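Local coordinates for protein afamin (Homo sapiens, PDB 5OKL) that carries hydrophobic molecules in body fluids, binds vitamin E and keeps lipidated Wnt proteins soluble and active, at residues 26-31 with 140-145. Sequence-based numbering, arbitrary orientation.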
loop_
_atom_site.group_PDB
_atom_site.type_symbol
_atom_site.label_atom_id
_atom_site.label_comp_id
_atom_site.label_asym_id
_atom_site.label_seq_id
_atom_site.Cartn_x
_atom_site.Cartn_y
_atom_site.Cartn_z
ATOM N N THR A 26 8.546 -5.711 20.953
ATOM C CA THR A 26 9.133 -7.023 20.735
ATOM C C THR A 26 8.167 -7.953 20.009
ATOM O O THR A 26 8.561 -8.652 19.077
ATOM C CB THR A 26 9.565 -7.627 22.077
ATOM O OG1 THR A 26 10.521 -6.746 22.672
ATOM C CG2 THR A 26 10.184 -9.045 21.889
ATOM N N ILE A 27 6.904 -7.937 20.425
ATOM C CA ILE A 27 5.853 -8.743 19.775
ATOM C C ILE A 27 5.643 -8.344 18.300
ATOM O O ILE A 27 5.470 -9.211 17.432
ATOM C CB ILE A 27 4.515 -8.636 20.547
ATOM C CG1 ILE A 27 4.637 -9.257 21.950
ATOM C CG2 ILE A 27 3.372 -9.305 19.779
ATOM C CD1 ILE A 27 3.542 -8.824 22.906
ATOM N N ILE A 28 5.633 -7.040 18.018
ATOM C CA ILE A 28 5.470 -6.573 16.646
ATOM C C ILE A 28 6.613 -7.109 15.758
ATOM O O ILE A 28 6.359 -7.729 14.723
ATOM C CB ILE A 28 5.345 -5.032 16.569
ATOM C CG1 ILE A 28 4.033 -4.568 17.234
ATOM C CG2 ILE A 28 5.342 -4.567 15.125
ATOM C CD1 ILE A 28 3.977 -3.088 17.596
ATOM N N ALA A 29 7.855 -6.915 16.192
ATOM C CA ALA A 29 9.027 -7.287 15.400
ATOM C C ALA A 29 9.089 -8.775 15.062
ATOM O O ALA A 29 9.235 -9.176 13.904
ATOM C CB ALA A 29 10.284 -6.880 16.145
ATOM N N PHE A 30 8.971 -9.591 16.100
ATOM C CA PHE A 30 9.050 -11.042 15.968
ATOM C C PHE A 30 7.876 -11.577 15.153
ATOM O O PHE A 30 8.077 -12.374 14.250
ATOM C CB PHE A 30 9.103 -11.664 17.376
ATOM C CG PHE A 30 9.400 -13.152 17.423
ATOM C CD1 PHE A 30 9.933 -13.853 16.349
ATOM C CD2 PHE A 30 9.179 -13.841 18.612
ATOM C CE1 PHE A 30 10.211 -15.207 16.451
ATOM C CE2 PHE A 30 9.454 -15.195 18.720
ATOM C CZ PHE A 30 9.972 -15.882 17.636
ATOM N N ALA A 31 6.663 -11.120 15.449
ATOM C CA ALA A 31 5.480 -11.558 14.689
ATOM C C ALA A 31 5.519 -11.149 13.214
ATOM O O ALA A 31 5.030 -11.888 12.371
ATOM C CB ALA A 31 4.202 -11.059 15.351
ATOM N N HIS A 140 -2.296 -9.830 22.558
ATOM C CA HIS A 140 -2.882 -10.768 21.590
ATOM C C HIS A 140 -3.319 -10.083 20.303
ATOM O O HIS A 140 -3.039 -10.566 19.225
ATOM C CB HIS A 140 -4.050 -11.562 22.211
ATOM C CG HIS A 140 -3.622 -12.844 22.860
ATOM N ND1 HIS A 140 -3.346 -12.944 24.208
ATOM C CD2 HIS A 140 -3.390 -14.073 22.335
ATOM C CE1 HIS A 140 -2.982 -14.183 24.489
ATOM N NE2 HIS A 140 -2.999 -14.886 23.370
ATOM N N PHE A 141 -4.006 -8.956 20.421
ATOM C CA PHE A 141 -4.367 -8.137 19.257
ATOM C C PHE A 141 -3.132 -7.786 18.399
ATOM O O PHE A 141 -3.128 -8.019 17.182
ATOM C CB PHE A 141 -5.096 -6.879 19.719
ATOM C CG PHE A 141 -5.459 -5.943 18.602
ATOM C CD1 PHE A 141 -6.526 -6.228 17.747
ATOM C CD2 PHE A 141 -4.732 -4.779 18.399
ATOM C CE1 PHE A 141 -6.860 -5.357 16.721
ATOM C CE2 PHE A 141 -5.050 -3.903 17.372
ATOM C CZ PHE A 141 -6.124 -4.181 16.533
ATOM N N LEU A 142 -2.086 -7.270 19.048
ATOM C CA LEU A 142 -0.854 -6.857 18.346
ATOM C C LEU A 142 -0.163 -8.001 17.640
ATOM O O LEU A 142 0.286 -7.849 16.514
ATOM C CB LEU A 142 0.148 -6.189 19.293
ATOM C CG LEU A 142 -0.045 -4.706 19.558
ATOM C CD1 LEU A 142 0.905 -4.291 20.662
ATOM C CD2 LEU A 142 0.178 -3.884 18.312
ATOM N N TYR A 143 -0.074 -9.138 18.325
ATOM C CA TYR A 143 0.458 -10.377 17.753
ATOM C C TYR A 143 -0.299 -10.789 16.504
ATOM O O TYR A 143 0.303 -11.057 15.471
ATOM C CB TYR A 143 0.413 -11.497 18.812
ATOM C CG TYR A 143 0.561 -12.901 18.279
ATOM C CD1 TYR A 143 1.786 -13.360 17.824
ATOM C CD2 TYR A 143 -0.536 -13.777 18.241
ATOM C CE1 TYR A 143 1.923 -14.644 17.332
ATOM C CE2 TYR A 143 -0.403 -15.074 17.757
ATOM C CZ TYR A 143 0.825 -15.504 17.310
ATOM O OH TYR A 143 0.968 -16.773 16.817
ATOM N N GLU A 144 -1.624 -10.825 16.610
ATOM C CA GLU A 144 -2.490 -11.301 15.533
ATOM C C GLU A 144 -2.548 -10.325 14.347
ATOM O O GLU A 144 -2.579 -10.741 13.200
ATOM C CB GLU A 144 -3.911 -11.595 16.063
ATOM C CG GLU A 144 -4.010 -12.707 17.125
ATOM C CD GLU A 144 -3.706 -14.119 16.642
ATOM O OE1 GLU A 144 -3.566 -14.353 15.427
ATOM O OE2 GLU A 144 -3.614 -15.025 17.502
ATOM N N VAL A 145 -2.549 -9.028 14.619
ATOM C CA VAL A 145 -2.508 -8.030 13.538
ATOM C C VAL A 145 -1.124 -8.033 12.867
ATOM O O VAL A 145 -1.035 -8.059 11.645
ATOM C CB VAL A 145 -2.910 -6.629 14.037
ATOM C CG1 VAL A 145 -2.818 -5.597 12.928
ATOM C CG2 VAL A 145 -4.343 -6.653 14.567
#
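Ile27 lays its CG2 methyl against the backbone of Tyr143, 3.7 Å from Tyr143 CA, and the same methyl also touches Tyr143 CB. The methyl stands anti to the Ile27 backbone N (chi1 -65° for CG1), which sends this short branch straight across to the facing helix, while the longer CG1 branch runs beside its own N. Here the two backbones come nearest, with the CA atoms of Ile27 and Tyr143 6.0 Å apart. One turn further on, Ala31 repeats the approach with a single methyl: its CB rests 3.9 Å from Tyr143 O. The same CB lies 4.2 Å from Tyr143 CD1, meeting the ring obliquely. On the flank turned to helix 154-169, the contact is between side-chain ends. The CD1 end of Ile28 touches Leu142 CD2 at 3.9 Å, the two side chains slanting past each other, and Leu157 packs on both.

No hydrogen bond joins the two segments; the interface is apolar and buried. The polar end of Tyr143 is satisfied elsewhere: CG lies anti to the backbone N (chi1 164°), and the ring carries OH to a hydrogen bond with Ala37 O, in the link between helices 22-33 and 39-57.

The segment axes run nearly parallel, 23° apart. They are 8.7 Å apart at closest approach, with the Ile27 CG2 and Ala31 CB methyls directed into the gap. Near-parallel packing of helices 22-33 and 136-148, distant in sequence, belongs to the core of the first domain of the all-helical serum albumin fold.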